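Local coordinates for protein aldehyde dehydrogenase (Bartonella henselae, PDB 3I44) that probably oxidises aldehydes to the corresponding carboxylic acids, with NAD+ or NADP+ as the electron acceptor, at residues M192-S197 with G219-I224; I278-A283 with N433-Q438. The protein carries 1 engineered substitution. All blocks are in the same frame, centred on the assembly; numbering follows the deposited sequence.

Contact 1: residues M192-S197 with G219-I224; sequences MVLKPS and GVFNLI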
loop_
_atom_site.group_PDB
_atom_site.type_symbol
_atom_site.label_atom_id
_atom_site.label_comp_id
_atom_site.label_asym_id
_atom_site.label_seq_id
_atom_site.Cartn_x
_atom_site.Cartn_y
_atom_site.Cartn_z
ATOM N N MET A 192 -3.009 12.663 14.965
ATOM C CA MET A 192 -1.710 12.634 14.254
ATOM C C MET A 192 -0.558 13.239 15.034
ATOM O O MET A 192 -0.764 14.115 15.864
ATOM C CB MET A 192 -1.810 13.372 12.904
ATOM C CG MET A 192 -2.158 14.848 13.026
ATOM S SD MET A 192 -3.230 15.454 11.675
ATOM C CE MET A 192 -4.775 14.685 12.144
ATOM N N VAL A 193 0.644 12.759 14.728
ATOM C CA VAL A 193 1.881 13.399 15.134
ATOM C C VAL A 193 2.655 13.765 13.877
ATOM O O VAL A 193 2.972 12.903 13.047
ATOM C CB VAL A 193 2.745 12.521 16.052
ATOM C CG1 VAL A 193 4.064 13.274 16.442
ATOM C CG2 VAL A 193 1.949 12.147 17.303
ATOM N N LEU A 194 2.917 15.061 13.734
ATOM C CA LEU A 194 3.717 15.610 12.645
ATOM C C LEU A 194 5.146 15.887 13.135
ATOM O O LEU A 194 5.341 16.515 14.196
ATOM C CB LEU A 194 3.093 16.905 12.133
ATOM C CG LEU A 194 3.921 17.762 11.142
ATOM C CD1 LEU A 194 4.131 17.028 9.842
ATOM C CD2 LEU A 194 3.287 19.136 10.907
ATOM N N LYS A 195 6.123 15.386 12.391
ATOM C CA LYS A 195 7.525 15.813 12.555
ATOM C C LYS A 195 7.952 16.546 11.300
ATOM O O LYS A 195 8.182 15.911 10.261
ATOM C CB LYS A 195 8.461 14.615 12.781
ATOM C CG LYS A 195 9.917 15.042 13.082
ATOM C CD LYS A 195 10.951 14.016 12.650
ATOM C CE LYS A 195 11.274 14.142 11.170
ATOM N NZ LYS A 195 11.882 15.460 10.805
ATOM N N PRO A 196 8.081 17.889 11.377
ATOM C CA PRO A 196 8.491 18.530 10.128
ATOM C C PRO A 196 9.995 18.452 9.918
ATOM O O PRO A 196 10.693 17.837 10.729
ATOM C CB PRO A 196 8.043 19.978 10.323
ATOM C CG PRO A 196 8.075 20.163 11.779
ATOM C CD PRO A 196 7.612 18.882 12.354
ATOM N N SER A 197 10.487 19.061 8.837
ATOM C CA SER A 197 11.906 19.037 8.546
ATOM C C SER A 197 12.652 19.917 9.531
ATOM O O SER A 197 12.243 21.038 9.808
ATOM C CB SER A 197 12.169 19.495 7.137
ATOM O OG SER A 197 13.566 19.683 6.946
ATOM N N GLY A 219 -4.854 17.302 21.453
ATOM C CA GLY A 219 -4.308 15.988 21.128
ATOM C C GLY A 219 -4.613 15.505 19.716
ATOM O O GLY A 219 -4.020 14.499 19.249
ATOM N N VAL A 220 -5.531 16.188 19.024
ATOM C CA VAL A 220 -5.857 15.802 17.641
ATOM C C VAL A 220 -4.642 16.012 16.738
ATOM O O VAL A 220 -4.297 15.145 15.915
ATOM C CB VAL A 220 -7.083 16.582 17.151
ATOM C CG1 VAL A 220 -7.378 16.304 15.685
ATOM C CG2 VAL A 220 -8.312 16.227 18.051
ATOM N N PHE A 221 -3.993 17.160 16.896
ATOM C CA PHE A 221 -2.812 17.460 16.148
ATOM C C PHE A 221 -1.650 17.742 17.094
ATOM O O PHE A 221 -1.770 18.563 17.986
ATOM C CB PHE A 221 -3.055 18.665 15.219
ATOM C CG PHE A 221 -1.813 19.163 14.575
ATOM C CD1 PHE A 221 -1.336 18.577 13.399
ATOM C CD2 PHE A 221 -1.067 20.185 15.178
ATOM C CE1 PHE A 221 -0.150 19.014 12.818
ATOM C CE2 PHE A 221 0.106 20.631 14.617
ATOM C CZ PHE A 221 0.574 20.059 13.422
ATOM N N ASN A 222 -0.507 17.094 16.850
ATOM C CA ASN A 222 0.679 17.273 17.696
ATOM C C ASN A 222 1.915 17.447 16.825
ATOM O O ASN A 222 2.042 16.790 15.775
ATOM C CB ASN A 222 0.868 16.067 18.639
ATOM C CG ASN A 222 -0.368 15.749 19.415
ATOM O OD1 ASN A 222 -0.584 16.291 20.500
ATOM N ND2 ASN A 222 -1.250 14.886 18.835
ATOM N N LEU A 223 2.812 18.341 17.239
ATOM C CA LEU A 223 4.026 18.629 16.497
ATOM C C LEU A 223 5.237 18.462 17.414
ATOM O O LEU A 223 5.293 19.071 18.497
ATOM C CB LEU A 223 3.988 20.045 15.860
ATOM C CG LEU A 223 5.243 20.461 15.035
ATOM C CD1 LEU A 223 4.937 21.566 14.021
ATOM C CD2 LEU A 223 6.383 20.934 15.944
ATOM N N ILE A 224 6.154 17.597 16.998
ATOM C CA ILE A 224 7.460 17.477 17.635
ATOM C C ILE A 224 8.525 17.652 16.557
ATOM O O ILE A 224 8.358 17.172 15.435
ATOM C CB ILE A 224 7.670 16.117 18.368
ATOM C CG1 ILE A 224 7.545 14.938 17.391
ATOM C CG2 ILE A 224 6.709 16.005 19.545
ATOM C CD1 ILE A 224 7.801 13.576 17.995
#
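Met192 and Leu194, two residues that point to the same face of the sheet, both pack against the Phe221 ring. Leu194 brings its CD2 methyl to the ring edge, close to the ring plane and 3.8 Å from Phe221 CZ. Met192 approaches farther round the ring, its CG 3.8 Å from Phe221 CD1, while SD lies almost in the ring plane, 88° off the normal, as a Met-aromatic contact at the edge. Met192 CG sits between its own N and carbonyl carbon (chi1 62°), and bends at chi2 and chi3 let the flexible thioether follow the ring. Ala208 and Leu211 of helix 202-213 also touch the ring, so the ring packs between the sheet and this helix. Farther along, Pro196 CD packs 3.9 Å from Leu223 CG, the two side chains meeting at about a right angle.

Val193 shares a face of the sheet with Asn222, and its CG1 meets Ile224 CG1 at 4.0 Å, the two side chains angled across each other; such branched side chains suit extended backbone. Asn222 brings a polar group to this buried place. Its ND2 donates to Met192 O at 3.1 Å, with that oxygen close to the amide plane, and also to Gly219 O at 2.8 Å, from above the carbonyl plane. Its OD1 accepts from Asn31 N, so the buried amide is gripped on both atoms and its rotation is fixed. The ND2 bond backs up the weak one from Asn222 N to the same oxygen.

Between the backbones, Leu194 N donates to Asn222 O at 2.8 Å, and Leu194 O accepts from Ile224 N at 3.1 Å. This is parallel pairing of the two strands of a beta-alpha-beta unit joined through helix 202-213, characteristic of the Rossmann-like cofactor-binding domain of aldehyde dehydrogenases.

Contact 2: residues I278-A283 with N433-Q438; sequences IIFADA and NYIQSQ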
loop_
_atom_site.group_PDB
_atom_site.type_symbol
_atom_site.label_atom_id
_atom_site.label_comp_id
_atom_site.label_asym_id
_atom_site.label_seq_id
_atom_site.Cartn_x
_atom_site.Cartn_y
_atom_site.Cartn_z
ATOM N N ILE A 278 9.879 15.665 -22.895
ATOM C CA ILE A 278 10.028 15.314 -24.283
ATOM C C ILE A 278 9.460 16.423 -25.155
ATOM O O ILE A 278 8.237 16.670 -25.180
ATOM C CB ILE A 278 9.338 13.999 -24.630
ATOM C CG1 ILE A 278 9.914 12.851 -23.804
ATOM C CG2 ILE A 278 9.457 13.725 -26.129
ATOM C CD1 ILE A 278 9.068 11.512 -23.871
ATOM N N ILE A 279 10.362 17.096 -25.866
ATOM C CA ILE A 279 9.998 18.275 -26.691
ATOM C C ILE A 279 10.242 17.949 -28.157
ATOM O O ILE A 279 11.370 17.726 -28.595
ATOM C CB ILE A 279 10.763 19.524 -26.285
ATOM C CG1 ILE A 279 10.596 19.746 -24.773
ATOM C CG2 ILE A 279 10.288 20.754 -27.094
ATOM C CD1 ILE A 279 11.195 21.040 -24.251
ATOM N N PHE A 280 9.147 17.854 -28.891
ATOM C CA PHE A 280 9.188 17.603 -30.317
ATOM C C PHE A 280 9.376 18.902 -31.083
ATOM O O PHE A 280 9.095 19.981 -30.568
ATOM C CB PHE A 280 7.908 16.903 -30.776
ATOM C CG PHE A 280 7.841 15.465 -30.385
ATOM C CD1 PHE A 280 8.423 14.487 -31.190
ATOM C CD2 PHE A 280 7.226 15.078 -29.195
ATOM C CE1 PHE A 280 8.368 13.168 -30.841
ATOM C CE2 PHE A 280 7.186 13.743 -28.825
ATOM C CZ PHE A 280 7.739 12.781 -29.654
ATOM N N ALA A 281 9.865 18.772 -32.325
ATOM C CA ALA A 281 10.047 19.923 -33.238
ATOM C C ALA A 281 8.744 20.724 -33.463
ATOM O O ALA A 281 8.768 21.917 -33.774
ATOM C CB ALA A 281 10.651 19.452 -34.594
ATOM N N ASP A 282 7.609 20.054 -33.324
ATOM C CA ASP A 282 6.323 20.694 -33.559
ATOM C C ASP A 282 5.678 21.208 -32.279
ATOM O O ASP A 282 4.482 21.508 -32.277
ATOM C CB ASP A 282 5.380 19.774 -34.354
ATOM C CG ASP A 282 4.971 18.463 -33.595
ATOM O OD1 ASP A 282 5.259 18.307 -32.386
ATOM O OD2 ASP A 282 4.341 17.592 -34.242
ATOM N N ALA A 283 6.467 21.354 -31.205
ATOM C CA ALA A 283 5.963 21.939 -29.961
ATOM C C ALA A 283 5.608 23.416 -30.182
ATOM O O ALA A 283 6.136 24.050 -31.083
ATOM C CB ALA A 283 6.977 21.770 -28.802
ATOM N N ASN A 433 6.334 13.042 -15.814
ATOM C CA ASN A 433 6.989 13.238 -17.085
ATOM C C ASN A 433 6.174 14.276 -17.878
ATOM O O ASN A 433 4.976 14.461 -17.616
ATOM C CB ASN A 433 7.058 11.927 -17.862
ATOM C CG ASN A 433 8.177 10.995 -17.372
ATOM O OD1 ASN A 433 9.275 11.449 -17.093
ATOM N ND2 ASN A 433 7.898 9.687 -17.303
ATOM N N TYR A 434 6.826 14.911 -18.858
ATOM C CA TYR A 434 6.304 16.062 -19.585
ATOM C C TYR A 434 6.480 15.823 -21.090
ATOM O O TYR A 434 7.491 15.247 -21.552
ATOM C CB TYR A 434 7.032 17.345 -19.164
ATOM C CG TYR A 434 6.962 17.656 -17.679
ATOM C CD1 TYR A 434 6.112 18.641 -17.203
ATOM C CD2 TYR A 434 7.750 16.961 -16.745
ATOM C CE1 TYR A 434 6.026 18.934 -15.823
ATOM C CE2 TYR A 434 7.675 17.251 -15.393
ATOM C CZ TYR A 434 6.801 18.240 -14.931
ATOM O OH TYR A 434 6.703 18.558 -13.588
ATOM N N ILE A 435 5.497 16.257 -21.872
ATOM C CA ILE A 435 5.529 16.051 -23.353
ATOM C C ILE A 435 5.062 17.325 -23.998
ATOM O O ILE A 435 4.013 17.866 -23.611
ATOM C CB ILE A 435 4.591 14.930 -23.806
ATOM C CG1 ILE A 435 4.913 13.605 -23.096
ATOM C CG2 ILE A 435 4.638 14.718 -25.354
ATOM C CD1 ILE A 435 3.788 12.549 -23.214
ATOM N N GLN A 436 5.851 17.834 -24.955
ATOM C CA GLN A 436 5.476 18.998 -25.734
ATOM C C GLN A 436 5.394 18.664 -27.212
ATOM O O GLN A 436 6.416 18.349 -27.852
ATOM C CB GLN A 436 6.455 20.147 -25.509
ATOM C CG GLN A 436 7.026 20.227 -24.109
ATOM C CD GLN A 436 5.992 20.390 -22.995
ATOM O OE1 GLN A 436 5.005 21.137 -23.108
ATOM N NE2 GLN A 436 6.271 19.733 -21.863
ATOM N N SER A 437 4.170 18.696 -27.747
ATOM C CA SER A 437 3.940 18.562 -29.191
ATOM C C SER A 437 2.548 19.064 -29.559
ATOM O O SER A 437 1.576 18.857 -28.818
ATOM C CB SER A 437 4.066 17.108 -29.633
ATOM O OG SER A 437 3.575 16.899 -30.960
ATOM N N GLN A 438 2.452 19.732 -30.706
ATOM C CA GLN A 438 1.144 20.193 -31.180
ATOM C C GLN A 438 0.362 19.092 -31.878
ATOM O O GLN A 438 -0.795 19.320 -32.210
ATOM C CB GLN A 438 1.280 21.469 -32.034
ATOM C CG GLN A 438 1.556 22.644 -31.143
ATOM C CD GLN A 438 1.818 23.913 -31.890
ATOM O OE1 GLN A 438 0.994 24.817 -31.864
ATOM N NE2 GLN A 438 2.982 24.013 -32.518
#
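Ile278 pairs with Ile435 in parallel register: its N donates to Tyr434 O at 2.8 Å and its O takes Gln436 N at 2.7 Å. Both isoleucines point to the face covered by Ile446 of helix 440-449, where bulky branched chains fill the sheet-helix interface. Ile279 turns to the other face and lays CG1 3.7 Å from Gln436 CG. The glutamine chain is bent at chi2, and its amide is held by Asn277 OD1 and Arg290 NH2, so its aliphatic part serves as packing while its buried polar end is satisfied.

This pairing lies inside the mixed sheet of the catalytic domain typical of aldehyde dehydrogenases. Strand 276-279 is flanked by 308-312 as well as by 432-436, and a run of parallel strands passes through all three.

Phe280 gives the last ladder bond, from its N to Gln436 O at 3.0 Å. The same oxygen faces the edge of its ring, near the ring plane, and CD2 lies 3.8 Å from Ser437 CB; Phe414 stacks edge-to-face with the ring. A type I turn from Phe280 to Ala283, closed by Ala283 N to Phe280 O, then turns the chain so that Ala283 comes beside Gln436 and Ser437. Asp282 holds CG between its backbone N and carbonyl carbon (chi1 65°), which brings OD1 within 2.6 Å of Ser437 OG. The hydroxyl donates to the syn side of the carboxylate, 28° out of its plane, while OD2 forms a salt bridge with Lys442. Asp282 O accepts from Gln438 N and, at 2.9 Å, from Gln438 NE2; these reach it from opposite faces of the carbonyl plane. Ala283, small enough for close approach, sets CB 3.7 Å from Gln436 CB.

In the fold
Contacts 1 and 2 lie on opposite sides of the chain's centre, their centres 42 Å apart and their nearest atoms about 21 Å apart, so neither touches the other. They belong to two different domains of the aldehyde dehydrogenase fold: judging by the family, contact 1 to the probable cofactor-binding domain and contact 2 to the catalytic one. Pro196 of contact 1 has its side chain about 11 Å from the bound sodium ion, whose site is built by Ile46, Glu112 and Ile199. Tyr434 of contact 2 hydrogen-bonds through OH to Asn304 O, next in sequence to the cysteine that is probably the catalytic nucleophile, as in the family.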